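Local coordinates for diguanylate cyclase/phosphodiesterase-domain containing protein (Thermotoga maritima MSB8, PDB 6KHU) that is a putative diguanylate cyclase of the GGDEF family, whose active members join two GTP molecules into cyclic di-GMP, and holds a bound zinc ion, at residues I32-T37 with D71-L76; V59-D64 with F77-G82; T85-E90 with I107-Y112; M49-I54 with N95-I100; Y7-F12 with G67-D72. One frame throughout, in Å; residues are numbered along the deposited sequence.

Contact 1 of 5, residues I32-T37 with D71-L76; sequences IFFVKT and DDTFAL
The Phe34 ring is met obliquely by two side chains of the adjoining strand: Ala75 CB approaches its CE1 at 3.6 Å, and Thr73 CG2 lies nearer its CD2. On the other face of the sheet, Leu76 CD2 comes obliquely to Phe33 CD1 at 3.8 Å, the two side chains lying side by side. These are antiparallel neighbours, strands 30-37 and 73-79, in the central sheet of a GGDEF domain; the turn before the second strand and that strand's first residues appear to hold the counterpart of the GGDEF signature, here Ser70 to Phe74. Phe33 with Leu76 and Val35 with Phe74 are hydrogen-bonded pairs, and Phe33 N reaches Leu76 O at 2.7 Å. Ile51 of helix 41-57 covers Val35 and Phe74, while Leu126 of helix 119-130 packs on Phe34. Near the turn the contact becomes polar. The extended Lys36 chain passes Thr73 OG1 with CB and CG and leaves NZ 4.0 Å from Asp72 OD2, beyond a salt bridge but likely to feel its charge. A water donates to both Thr37 O and Asp72 OD2. With Thr37 OG1 set between backbone N and carbonyl carbon (chi1 56°), Asp72 O accepts twice, from Thr37 N at 2.9 Å and Thr37 OG1 at 3.0 Å.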
# COMPACT_ATOMS: atom_id res chain seq x y z
N ILE A 32 2.50 0.88 -5.83
CA ILE A 32 1.65 0.09 -4.95
C ILE A 32 2.51 -0.50 -3.84
O ILE A 32 3.57 -1.08 -4.11
CB ILE A 32 0.94 -1.05 -5.72
CG1 ILE A 32 0.12 -0.49 -6.89
CG2 ILE A 32 0.06 -1.86 -4.79
CD1 ILE A 32 -0.40 -1.56 -7.83
N PHE A 33 2.06 -0.36 -2.60
CA PHE A 33 2.73 -0.95 -1.45
C PHE A 33 1.79 -1.96 -0.81
O PHE A 33 0.59 -1.69 -0.66
CB PHE A 33 3.15 0.11 -0.39
CG PHE A 33 4.10 1.17 -0.89
CD1 PHE A 33 3.65 2.24 -1.63
CD2 PHE A 33 5.45 1.11 -0.57
CE1 PHE A 33 4.50 3.22 -2.08
CE2 PHE A 33 6.32 2.09 -1.02
CZ PHE A 33 5.84 3.15 -1.78
N PHE A 34 2.34 -3.12 -0.42
CA PHE A 34 1.64 -4.10 0.42
C PHE A 34 2.35 -4.22 1.76
O PHE A 34 3.58 -4.32 1.82
CB PHE A 34 1.63 -5.49 -0.24
CG PHE A 34 0.46 -5.73 -1.16
CD1 PHE A 34 -0.03 -4.73 -1.98
CD2 PHE A 34 -0.13 -7.00 -1.21
CE1 PHE A 34 -1.11 -4.97 -2.84
CE2 PHE A 34 -1.19 -7.26 -2.07
CZ PHE A 34 -1.69 -6.24 -2.89
N VAL A 35 1.57 -4.25 2.85
CA VAL A 35 2.09 -4.51 4.19
C VAL A 35 1.25 -5.63 4.82
O VAL A 35 0.04 -5.48 4.99
CB VAL A 35 2.07 -3.26 5.08
CG1 VAL A 35 2.56 -3.60 6.49
CG2 VAL A 35 2.94 -2.16 4.48
N LYS A 36 1.89 -6.75 5.14
CA LYS A 36 1.22 -7.84 5.84
C LYS A 36 1.72 -7.90 7.27
O LYS A 36 2.94 -7.96 7.50
CB LYS A 36 1.47 -9.18 5.13
CG LYS A 36 0.85 -10.36 5.88
CD LYS A 36 0.77 -11.62 5.02
CE LYS A 36 0.30 -12.80 5.86
NZ LYS A 36 0.18 -14.07 5.08
N THR A 37 0.80 -7.88 8.23
CA THR A 37 1.14 -8.02 9.64
C THR A 37 1.18 -9.49 10.01
O THR A 37 0.29 -10.27 9.63
CB THR A 37 0.13 -7.30 10.54
OG1 THR A 37 -1.19 -7.80 10.28
CG2 THR A 37 0.16 -5.83 10.28
N ASP A 71 -7.53 -9.94 5.87
CA ASP A 71 -7.68 -9.74 7.31
C ASP A 71 -6.36 -9.37 7.99
O ASP A 71 -6.40 -8.91 9.13
CB ASP A 71 -8.32 -10.97 7.98
CG ASP A 71 -7.47 -12.23 7.86
OD1 ASP A 71 -6.45 -12.20 7.14
OD2 ASP A 71 -7.82 -13.25 8.50
N ASP A 72 -5.21 -9.52 7.33
CA ASP A 72 -3.95 -9.07 7.92
C ASP A 72 -3.07 -8.25 6.97
O ASP A 72 -1.93 -7.93 7.33
CB ASP A 72 -3.16 -10.27 8.46
CG ASP A 72 -2.77 -11.28 7.38
OD1 ASP A 72 -2.94 -11.00 6.17
OD2 ASP A 72 -2.28 -12.37 7.76
N THR A 73 -3.55 -7.89 5.78
CA THR A 73 -2.73 -7.18 4.81
C THR A 73 -3.39 -5.87 4.44
O THR A 73 -4.60 -5.82 4.22
CB THR A 73 -2.49 -8.03 3.55
OG1 THR A 73 -1.83 -9.26 3.90
CG2 THR A 73 -1.61 -7.28 2.55
N PHE A 74 -2.60 -4.80 4.40
CA PHE A 74 -3.04 -3.54 3.83
C PHE A 74 -2.39 -3.34 2.47
O PHE A 74 -1.29 -3.83 2.20
CB PHE A 74 -2.67 -2.35 4.71
CG PHE A 74 -3.52 -2.20 5.93
CD1 PHE A 74 -4.76 -1.59 5.86
CD2 PHE A 74 -3.06 -2.65 7.16
CE1 PHE A 74 -5.55 -1.43 7.01
CE2 PHE A 74 -3.84 -2.50 8.32
CZ PHE A 74 -5.08 -1.89 8.23
N ALA A 75 -3.07 -2.58 1.61
CA ALA A 75 -2.47 -2.10 0.38
C ALA A 75 -2.59 -0.58 0.33
O ALA A 75 -3.44 0.03 0.98
CB ALA A 75 -3.12 -2.75 -0.85
N LEU A 76 -1.70 0.02 -0.46
CA LEU A 76 -1.62 1.46 -0.64
C LEU A 76 -1.14 1.72 -2.06
O LEU A 76 -0.23 1.04 -2.54
CB LEU A 76 -0.66 2.11 0.36
CG LEU A 76 -0.12 3.51 0.08
CD1 LEU A 76 -1.17 4.58 0.43
CD2 LEU A 76 1.18 3.75 0.86
O HOH W 1 -0.97 -12.57 9.87

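Contact 2 of 5, residues V59-D64 with F77-G82; sequences VRVPLD and FVIGVG
Asp64 and Ile79 centre a mainly polar contact in which the loop between helix 41-57 and strand 65-68 is fastened to the end of strand 73-79 in the GGDEF fold. The strand's last backbone amide, Ile79 N, gives a nearly straight hydrogen bond (172°) to Asp64 OD1 at 2.8 Å, reaching the oxygen on its syn side but well out of the carboxylate plane. The other oxygen looks back to its own loop. Asp64 OD2 takes Arg60 N at 2.9 Å through its anti lone pair, and Val61 N from above the plane at 3.0 Å, gathering these two amides at the start of the type I turn that runs from Val61 and that Asp64 itself ends. A water donates to Asp64 OD2 and to Ile79 O, a second tie between loop and strand beside the Arg60 guanidinium. Apolar packing is slighter: Val61 CG2 touches Ile79 CG1 at 3.7 Å, the side chains crossing at about a right angle. The carbonyl oxygen Leu63 O comes obliquely to Phe77 CE1 at 3.3 Å. The Phe77 ring also meets that of Phe12 on helix 9-26. With three backbone N-H groups and a water donating to its two oxygens, the Asp64 carboxylate is probably stabilised in its charged form and fixed in rotation.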
# COMPACT_ATOMS: atom_id res chain seq x y z
N VAL A 59 -0.60 9.20 2.22
CA VAL A 59 -1.54 9.76 1.25
C VAL A 59 -1.23 11.24 1.05
O VAL A 59 -1.36 12.04 1.98
CB VAL A 59 -2.98 9.54 1.73
CG1 VAL A 59 -3.98 10.41 0.95
CG2 VAL A 59 -3.35 8.07 1.63
N ARG A 60 -0.83 11.61 -0.17
CA ARG A 60 -0.51 13.00 -0.49
C ARG A 60 -1.63 13.74 -1.23
O ARG A 60 -1.78 14.95 -1.05
CB ARG A 60 0.75 13.11 -1.36
CG ARG A 60 1.86 12.13 -1.12
CD ARG A 60 2.91 12.29 -2.23
NE ARG A 60 2.90 13.65 -2.78
CZ ARG A 60 2.51 13.98 -4.01
NH1 ARG A 60 2.10 13.04 -4.85
NH2 ARG A 60 2.52 15.24 -4.41
N VAL A 61 -2.38 13.05 -2.07
CA VAL A 61 -3.49 13.68 -2.79
C VAL A 61 -4.71 12.81 -2.62
O VAL A 61 -4.60 11.62 -2.27
CB VAL A 61 -3.14 13.93 -4.28
CG1 VAL A 61 -1.93 14.86 -4.37
CG2 VAL A 61 -2.85 12.60 -4.99
N PRO A 62 -5.92 13.35 -2.80
CA PRO A 62 -7.14 12.59 -2.48
C PRO A 62 -7.28 11.26 -3.22
O PRO A 62 -7.94 10.35 -2.69
CB PRO A 62 -8.26 13.56 -2.84
CG PRO A 62 -7.66 14.91 -2.63
CD PRO A 62 -6.23 14.76 -3.11
N LEU A 63 -6.68 11.12 -4.41
CA LEU A 63 -6.75 9.86 -5.15
C LEU A 63 -5.91 8.75 -4.51
O LEU A 63 -6.24 7.56 -4.65
CB LEU A 63 -6.29 10.08 -6.60
CG LEU A 63 -7.25 10.09 -7.80
CD1 LEU A 63 -8.69 10.30 -7.44
CD2 LEU A 63 -6.78 11.12 -8.83
N ASP A 64 -4.82 9.10 -3.82
CA ASP A 64 -4.04 8.10 -3.10
C ASP A 64 -4.94 7.36 -2.12
O ASP A 64 -5.81 7.96 -1.47
CB ASP A 64 -2.89 8.75 -2.35
CG ASP A 64 -1.90 9.46 -3.26
OD1 ASP A 64 -1.80 9.14 -4.46
OD2 ASP A 64 -1.18 10.34 -2.74
N PHE A 77 -1.75 2.70 -2.72
CA PHE A 77 -1.10 3.23 -3.91
C PHE A 77 -0.99 4.74 -3.81
O PHE A 77 -1.86 5.40 -3.25
CB PHE A 77 -1.82 2.79 -5.22
CG PHE A 77 -3.22 3.32 -5.42
CD1 PHE A 77 -3.44 4.58 -5.95
CD2 PHE A 77 -4.32 2.52 -5.14
CE1 PHE A 77 -4.72 5.05 -6.17
CE2 PHE A 77 -5.62 2.98 -5.35
CZ PHE A 77 -5.82 4.25 -5.87
N VAL A 78 0.12 5.27 -4.34
CA VAL A 78 0.49 6.67 -4.26
C VAL A 78 0.83 7.14 -5.68
O VAL A 78 1.76 6.63 -6.30
CB VAL A 78 1.67 6.91 -3.29
CG1 VAL A 78 1.24 6.63 -1.85
CG2 VAL A 78 2.84 6.01 -3.63
N ILE A 79 0.07 8.10 -6.19
CA ILE A 79 0.26 8.50 -7.57
C ILE A 79 1.47 9.42 -7.67
O ILE A 79 1.82 10.15 -6.72
CB ILE A 79 -1.01 9.15 -8.14
CG1 ILE A 79 -1.18 10.55 -7.56
CG2 ILE A 79 -2.26 8.28 -7.85
CD1 ILE A 79 -0.74 11.64 -8.52
N GLY A 80 2.11 9.41 -8.83
CA GLY A 80 3.26 10.26 -9.07
C GLY A 80 4.55 9.73 -8.49
O GLY A 80 5.58 10.40 -8.61
N VAL A 81 4.54 8.55 -7.87
CA VAL A 81 5.72 7.98 -7.24
C VAL A 81 6.25 6.88 -8.15
O VAL A 81 5.57 5.88 -8.38
CB VAL A 81 5.40 7.44 -5.84
CG1 VAL A 81 6.57 6.63 -5.27
CG2 VAL A 81 5.00 8.59 -4.91
N GLY A 82 7.46 7.06 -8.67
CA GLY A 82 8.12 6.05 -9.47
C GLY A 82 9.26 5.37 -8.72
O GLY A 82 9.39 5.47 -7.49
O HOH W 2 0.79 11.07 -4.27

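Contact 3 of 5, residues T85-E90 with I107-Y112; sequences TAPNIE and IAYKSY
Tyr109 packs against Ala86 and Pro87 at the start of helix 86-100. The apolar touches are few: Tyr109 CE1 meets Ala86 CB at 3.6 Å, and Ile107 CD1 meets Glu90 CG at 3.6 Å. Tyr109 CG, set between backbone N and carbonyl carbon (chi1 67°), starts the ring off toward the helix. Polar groups come close without bonding across the contact. Tyr109 OH lies 3.4 Å from Pro87 CG, and Ala86 O stands over one face of the ring. The Glu90 carboxylate approaches the edge of the Tyr109 ring, its CD in the ring plane and OE2 3.6 Å from Tyr109 CD2, with the two planes 78° apart; the negative group thus faces ring hydrogens. Ser111 OG lies beside Ala86 CB and is hydrogen-bonded to Thr31 OG1. The helix and strand 105-112 follow each other in the chain and run nearly antiparallel, local axes approaching to 9.7 Å, the helix-on-sheet layering of the alpha/beta GGDEF fold.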
# COMPACT_ATOMS: atom_id res chain seq x y z
N THR A 85 11.59 7.47 -6.10
CA THR A 85 11.17 7.88 -4.76
C THR A 85 10.44 6.79 -3.98
O THR A 85 10.27 6.94 -2.77
CB THR A 85 10.29 9.12 -4.84
OG1 THR A 85 9.21 8.89 -5.76
CG2 THR A 85 11.12 10.32 -5.33
N ALA A 86 10.01 5.72 -4.63
CA ALA A 86 9.39 4.61 -3.92
C ALA A 86 10.20 4.09 -2.74
O ALA A 86 9.58 3.79 -1.71
CB ALA A 86 9.08 3.46 -4.90
N PRO A 87 11.53 3.92 -2.82
CA PRO A 87 12.26 3.42 -1.64
C PRO A 87 12.19 4.35 -0.45
O PRO A 87 12.20 3.87 0.69
CB PRO A 87 13.71 3.28 -2.14
CG PRO A 87 13.59 3.18 -3.64
CD PRO A 87 12.42 4.05 -3.99
N ASN A 88 12.16 5.66 -0.68
CA ASN A 88 12.04 6.60 0.43
C ASN A 88 10.73 6.41 1.18
O ASN A 88 10.69 6.48 2.41
CB ASN A 88 12.14 8.04 -0.07
CG ASN A 88 13.41 8.31 -0.88
OD1 ASN A 88 13.96 7.43 -1.55
ND2 ASN A 88 13.86 9.56 -0.85
N ILE A 89 9.64 6.20 0.44
CA ILE A 89 8.35 5.97 1.09
C ILE A 89 8.39 4.67 1.88
O ILE A 89 7.92 4.62 3.03
CB ILE A 89 7.22 5.97 0.05
CG1 ILE A 89 7.05 7.37 -0.52
CG2 ILE A 89 5.91 5.47 0.68
CD1 ILE A 89 6.10 7.45 -1.67
N GLU A 90 8.96 3.62 1.30
CA GLU A 90 9.06 2.36 2.04
C GLU A 90 9.85 2.53 3.33
O GLU A 90 9.46 2.00 4.37
CB GLU A 90 9.70 1.27 1.19
CG GLU A 90 9.60 -0.11 1.84
CD GLU A 90 10.45 -1.17 1.15
OE1 GLU A 90 11.64 -0.90 0.88
OE2 GLU A 90 9.93 -2.27 0.87
N ILE A 107 6.93 -6.13 3.97
CA ILE A 107 6.54 -5.01 3.14
C ILE A 107 7.13 -5.23 1.76
O ILE A 107 8.23 -5.77 1.61
CB ILE A 107 6.99 -3.66 3.73
CG1 ILE A 107 6.52 -2.47 2.88
CG2 ILE A 107 8.50 -3.61 3.88
CD1 ILE A 107 6.61 -1.12 3.61
N ALA A 108 6.40 -4.80 0.73
CA ALA A 108 6.88 -4.90 -0.64
C ALA A 108 6.18 -3.83 -1.47
O ALA A 108 5.11 -3.33 -1.10
CB ALA A 108 6.63 -6.30 -1.22
N TYR A 109 6.81 -3.45 -2.59
CA TYR A 109 6.20 -2.46 -3.47
C TYR A 109 6.51 -2.76 -4.93
O TYR A 109 7.52 -3.40 -5.24
CB TYR A 109 6.64 -1.02 -3.11
CG TYR A 109 8.10 -0.72 -3.35
CD1 TYR A 109 8.56 -0.36 -4.61
CD2 TYR A 109 9.02 -0.77 -2.31
CE1 TYR A 109 9.90 -0.08 -4.83
CE2 TYR A 109 10.37 -0.49 -2.52
CZ TYR A 109 10.79 -0.14 -3.79
OH TYR A 109 12.12 0.14 -4.01
N LYS A 110 5.63 -2.29 -5.82
CA LYS A 110 5.80 -2.40 -7.26
C LYS A 110 5.48 -1.03 -7.86
O LYS A 110 4.43 -0.47 -7.56
CB LYS A 110 4.87 -3.46 -7.86
CG LYS A 110 5.22 -4.88 -7.50
CD LYS A 110 6.34 -5.40 -8.36
CE LYS A 110 6.76 -6.82 -7.95
NZ LYS A 110 7.75 -7.37 -8.92
N SER A 111 6.38 -0.50 -8.68
CA SER A 111 6.19 0.81 -9.30
C SER A 111 5.78 0.64 -10.76
O SER A 111 6.37 -0.16 -11.49
CB SER A 111 7.45 1.66 -9.21
OG SER A 111 7.80 1.90 -7.86
N TYR A 112 4.77 1.39 -11.17
CA TYR A 112 4.39 1.44 -12.57
C TYR A 112 5.02 2.66 -13.21
O TYR A 112 4.99 3.74 -12.61
CB TYR A 112 2.86 1.52 -12.70
CG TYR A 112 2.38 1.77 -14.13
CD1 TYR A 112 2.18 0.71 -14.99
CD2 TYR A 112 2.12 3.06 -14.60
CE1 TYR A 112 1.74 0.90 -16.30
CE2 TYR A 112 1.67 3.28 -15.92
CZ TYR A 112 1.49 2.18 -16.76
OH TYR A 112 1.06 2.33 -18.06

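Contact 4 of 5, residues M49-I54 with N95-I100; sequences MKIGKI and NHIESI. With ZN (zinc ion), chain C.
His96, packed against Ile54, binds a zinc ion through NE2 at 2.0 Å, with Glu57 as the second protein ligand; its ND1 is hydrogen-bonded to Arg92 O. The ion bridges a roughly antiparallel helix pair, 41-57 and 86-100, of the GGDEF domain, whose local axes come to 10.4 Å at 146°. Between them the packing is apolar. Ile54 CD1 is the hub: it touches His96 CB at 3.7 Å and Ile97 CG1 at 3.9 Å, and meets Ile100 CD1 tip to tip at 3.7 Å. Ile54 CG2 also lies against His96 CB, as the two side chains slide past each other in opposite directions. An alanine in place of Ile54 would probably open a gap between the helices and leave the root of the zinc-binding His96 without its packing partner. Deeper in, Ile51, which also touches Val35 of the sheet, brings CG1 to 4.3 Å from Ile97 CD1. At the outer end the aliphatic part of Lys50 crosses Ile100, its CB 4.0 Å from Ile100 CD1.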
# COMPACT_ATOMS: atom_id res chain seq x y z
N MSE A 49 -4.98 -1.01 13.44
CA MSE A 49 -5.33 0.40 13.40
C MSE A 49 -4.06 1.27 13.34
O MSE A 49 -4.09 2.39 12.82
CB MSE A 49 -6.22 0.78 14.60
CG MSE A 49 -7.72 0.49 14.37
SE MSE A 49 -8.84 0.53 16.07
CE MSE A 49 -7.76 -0.65 17.21
N LYS A 50 -2.93 0.72 13.80
CA LYS A 50 -1.68 1.47 13.82
C LYS A 50 -1.02 1.50 12.44
O LYS A 50 -0.58 2.56 11.98
CB LYS A 50 -0.71 0.87 14.84
CG LYS A 50 -1.04 1.25 16.27
CD LYS A 50 -0.05 0.63 17.25
CE LYS A 50 -0.63 0.59 18.67
NZ LYS A 50 0.38 0.22 19.70
N ILE A 51 -0.90 0.35 11.79
CA ILE A 51 -0.35 0.35 10.44
C ILE A 51 -1.31 1.03 9.48
O ILE A 51 -0.87 1.70 8.53
CB ILE A 51 0.00 -1.09 10.02
CG1 ILE A 51 1.23 -1.54 10.81
CG2 ILE A 51 0.28 -1.19 8.52
CD1 ILE A 51 1.23 -2.99 11.14
N GLY A 52 -2.61 0.93 9.72
CA GLY A 52 -3.57 1.67 8.91
C GLY A 52 -3.31 3.17 8.94
O GLY A 52 -3.25 3.82 7.89
N LYS A 53 -3.14 3.72 10.14
CA LYS A 53 -2.83 5.15 10.26
C LYS A 53 -1.51 5.49 9.59
O LYS A 53 -1.38 6.55 8.97
CB LYS A 53 -2.79 5.54 11.74
CG LYS A 53 -4.10 6.09 12.29
CD LYS A 53 -4.20 5.80 13.79
CE LYS A 53 -4.78 6.97 14.53
NZ LYS A 53 -3.99 7.22 15.77
N ILE A 54 -0.52 4.60 9.71
CA ILE A 54 0.80 4.87 9.13
C ILE A 54 0.69 5.00 7.61
O ILE A 54 1.25 5.92 7.00
CB ILE A 54 1.79 3.76 9.53
CG1 ILE A 54 2.20 3.90 11.00
CG2 ILE A 54 3.01 3.77 8.60
CD1 ILE A 54 2.96 2.68 11.52
N ASN A 95 10.27 2.93 9.24
CA ASN A 95 10.64 3.74 10.40
C ASN A 95 9.46 3.94 11.35
O ASN A 95 9.63 3.88 12.57
CB ASN A 95 11.16 5.10 9.94
CG ASN A 95 12.53 5.01 9.28
OD1 ASN A 95 13.17 3.97 9.30
ND2 ASN A 95 12.99 6.13 8.71
N HIS A 96 8.26 4.18 10.81
CA HIS A 96 7.10 4.34 11.69
C HIS A 96 6.78 3.03 12.40
O HIS A 96 6.47 3.03 13.61
CB HIS A 96 5.89 4.83 10.90
CG HIS A 96 5.94 6.30 10.60
ND1 HIS A 96 6.84 6.84 9.70
CD2 HIS A 96 5.22 7.34 11.08
CE1 HIS A 96 6.67 8.15 9.65
NE2 HIS A 96 5.69 8.48 10.48
N ILE A 97 6.81 1.91 11.68
CA ILE A 97 6.58 0.62 12.33
C ILE A 97 7.69 0.33 13.34
O ILE A 97 7.43 -0.21 14.42
CB ILE A 97 6.45 -0.49 11.27
CG1 ILE A 97 5.41 -0.11 10.22
CG2 ILE A 97 6.07 -1.82 11.93
CD1 ILE A 97 5.18 -1.15 9.15
N GLU A 98 8.93 0.74 13.03
CA GLU A 98 10.03 0.58 13.98
C GLU A 98 9.78 1.41 15.23
O GLU A 98 9.95 0.93 16.36
CB GLU A 98 11.37 0.98 13.34
CG GLU A 98 12.59 0.91 14.29
CD GLU A 98 13.93 1.14 13.58
OE1 GLU A 98 13.96 1.04 12.33
OE2 GLU A 98 14.95 1.41 14.27
N SER A 99 9.37 2.67 15.05
CA SER A 99 9.07 3.53 16.19
C SER A 99 8.03 2.94 17.12
O SER A 99 7.99 3.32 18.29
CB SER A 99 8.60 4.90 15.69
OG SER A 99 9.69 5.80 15.62
N ILE A 100 7.18 2.04 16.64
CA ILE A 100 6.21 1.40 17.53
C ILE A 100 6.88 0.30 18.32
O ILE A 100 6.65 0.16 19.53
CB ILE A 100 5.01 0.87 16.74
CG1 ILE A 100 4.31 1.99 15.99
CG2 ILE A 100 4.06 0.14 17.68
CD1 ILE A 100 3.19 1.52 15.07
ZN ZN C . 5.02 10.38 10.63

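Contact 5 of 5, residues Y7-F12 with G67-D72; sequences YAKDHF and GRYSDD
Lys9 and Tyr69 each hold CG anti to the backbone N (chi1 -179° and -170°), and the extended lysine chain crosses the tyrosine obliquely. Lys9 CE stands over one face, 3.9 Å above the plane and offset toward the rim, a CH-pi contact; NZ, 5.0 Å from the ring centroid of Tyr69, adds at most a weak cation-pi attraction. The ammonium instead donates to a water 2.9 Å from Lys9 NZ, which in turn donates to Tyr69 O. Phe12 CG is likewise anti to its backbone N (chi1 172°), and its ring lies against Gly67, CD1 reaching Gly67 N at 3.5 Å. A CB on Gly67 would collide with Phe12 CG, so the close fit depends on the bare backbone. An alanine in place of Phe12 would probably open a gap beside Gly67 and leave the Phe77 ring without its aromatic neighbour. The backbones meet in a short parallel bridge of Tyr7 with Gly67, and Arg68 N donates to Tyr7 O at 2.8 Å. Past the strand, Ser70 OG accepts from Asp72 N at 3.2 Å, an ST turn in the link between strands 65-68 and 73-79. Strand 7-8 thus edges the sheet beside 65-68, Phe12 at the start of helix 9-26 also packs on Ala75 of strand 73-79, and Tyr69 meets Phe34 of strand 30-37 and hydrogen-bonds through OH to Glu127 of helix 119-130.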
# COMPACT_ATOMS: atom_id res chain seq x y z
N TYR A 7 -10.43 1.79 2.44
CA TYR A 7 -11.33 1.10 1.52
C TYR A 7 -11.28 -0.42 1.69
O TYR A 7 -10.21 -1.01 1.90
CB TYR A 7 -10.98 1.46 0.07
CG TYR A 7 -11.07 2.96 -0.23
CD1 TYR A 7 -12.30 3.57 -0.46
CD2 TYR A 7 -9.93 3.75 -0.28
CE1 TYR A 7 -12.38 4.93 -0.74
CE2 TYR A 7 -10.00 5.09 -0.56
CZ TYR A 7 -11.22 5.68 -0.78
OH TYR A 7 -11.27 7.01 -1.05
N ALA A 8 -12.45 -1.05 1.60
CA ALA A 8 -12.53 -2.50 1.52
C ALA A 8 -11.81 -3.00 0.28
O ALA A 8 -11.60 -2.25 -0.69
CB ALA A 8 -13.99 -2.96 1.49
N LYS A 9 -11.46 -4.29 0.29
CA LYS A 9 -10.61 -4.85 -0.76
C LYS A 9 -11.12 -4.53 -2.16
O LYS A 9 -10.38 -3.99 -3.00
CB LYS A 9 -10.51 -6.37 -0.59
CG LYS A 9 -9.63 -7.03 -1.64
CD LYS A 9 -9.78 -8.55 -1.59
CE LYS A 9 -8.69 -9.25 -2.38
NZ LYS A 9 -8.93 -10.71 -2.40
N ASP A 10 -12.38 -4.87 -2.45
CA ASP A 10 -12.87 -4.73 -3.82
C ASP A 10 -13.06 -3.26 -4.19
O ASP A 10 -12.82 -2.87 -5.33
CB ASP A 10 -14.17 -5.50 -4.00
CG ASP A 10 -13.95 -7.00 -4.04
OD1 ASP A 10 -12.78 -7.44 -3.96
OD2 ASP A 10 -14.94 -7.75 -4.15
N HIS A 11 -13.49 -2.44 -3.22
CA HIS A 11 -13.55 -1.00 -3.45
C HIS A 11 -12.16 -0.47 -3.78
O HIS A 11 -11.97 0.22 -4.79
CB HIS A 11 -14.13 -0.31 -2.20
CG HIS A 11 -14.50 1.12 -2.41
ND1 HIS A 11 -15.24 1.84 -1.48
CD2 HIS A 11 -14.23 1.99 -3.42
CE1 HIS A 11 -15.41 3.07 -1.92
NE2 HIS A 11 -14.81 3.19 -3.09
N PHE A 12 -11.16 -0.81 -2.96
CA PHE A 12 -9.78 -0.42 -3.19
C PHE A 12 -9.30 -0.82 -4.58
O PHE A 12 -8.69 -0.02 -5.30
CB PHE A 12 -8.87 -1.05 -2.13
CG PHE A 12 -7.41 -0.84 -2.40
CD1 PHE A 12 -6.79 0.34 -2.04
CD2 PHE A 12 -6.66 -1.82 -3.05
CE1 PHE A 12 -5.45 0.55 -2.32
CE2 PHE A 12 -5.32 -1.62 -3.33
CZ PHE A 12 -4.71 -0.43 -2.97
N GLY A 67 -6.20 0.44 1.40
CA GLY A 67 -7.21 -0.60 1.39
C GLY A 67 -6.90 -1.71 2.37
O GLY A 67 -5.74 -2.06 2.61
N ARG A 68 -7.97 -2.27 2.93
CA ARG A 68 -7.89 -3.51 3.70
C ARG A 68 -7.88 -4.66 2.70
O ARG A 68 -8.93 -5.11 2.23
CB ARG A 68 -9.07 -3.62 4.68
CG ARG A 68 -9.05 -4.86 5.60
CD ARG A 68 -10.44 -5.14 6.17
NE ARG A 68 -10.47 -6.16 7.23
CZ ARG A 68 -10.80 -7.44 7.04
NH1 ARG A 68 -11.11 -7.88 5.82
NH2 ARG A 68 -10.80 -8.29 8.06
N TYR A 69 -6.68 -5.14 2.36
CA TYR A 69 -6.57 -6.12 1.29
C TYR A 69 -6.99 -7.52 1.76
O TYR A 69 -7.58 -8.27 0.98
CB TYR A 69 -5.13 -6.14 0.76
CG TYR A 69 -5.01 -6.96 -0.49
CD1 TYR A 69 -5.48 -6.47 -1.70
CD2 TYR A 69 -4.45 -8.23 -0.47
CE1 TYR A 69 -5.39 -7.24 -2.86
CE2 TYR A 69 -4.35 -8.99 -1.61
CZ TYR A 69 -4.83 -8.48 -2.80
OH TYR A 69 -4.74 -9.24 -3.95
N SER A 70 -6.70 -7.86 3.01
CA SER A 70 -7.10 -9.12 3.62
C SER A 70 -7.22 -8.88 5.12
O SER A 70 -7.01 -7.76 5.61
CB SER A 70 -6.10 -10.23 3.31
OG SER A 70 -5.01 -10.16 4.21
N ASP A 71 -7.53 -9.94 5.87
CA ASP A 71 -7.68 -9.74 7.31
C ASP A 71 -6.36 -9.37 7.99
O ASP A 71 -6.40 -8.91 9.13
CB ASP A 71 -8.32 -10.97 7.98
CG ASP A 71 -7.47 -12.23 7.86
OD1 ASP A 71 -6.45 -12.20 7.14
OD2 ASP A 71 -7.82 -13.25 8.50
N ASP A 72 -5.21 -9.52 7.33
CA ASP A 72 -3.95 -9.07 7.92
C ASP A 72 -3.07 -8.25 6.97
O ASP A 72 -1.93 -7.93 7.33
CB ASP A 72 -3.16 -10.27 8.46
CG ASP A 72 -2.77 -11.28 7.38
OD1 ASP A 72 -2.94 -11.00 6.17
OD2 ASP A 72 -2.28 -12.37 7.76
O HOH W 3 -7.71 -10.83 0.25

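All but contact 4 include a strand of one mixed sheet, ordered 7-8, 65-68, 73-79, 30-37, 105-112; contact 4 joins two helices packed on it. Contact 1 lies nearest the chain's centre and touches the other four. Contacts 1 and 5 share Asp71 and Asp72, their centres 9 Å apart, while contacts 1 and 2 both use strand 73-79, centres 16 Å apart. Contacts 3 and 4 use different ends of helix 86-100 and do not touch. Contacts 3 and 5, centres 19 Å apart, lie on opposite sides of the chain's centre. Along the chain contact 2 is nested inside contact 4, and contact 3 opens after contacts 1, 2 and 5 close. Contact 1 therefore sits amid a single alpha/beta unit, consistent with a GGDEF domain.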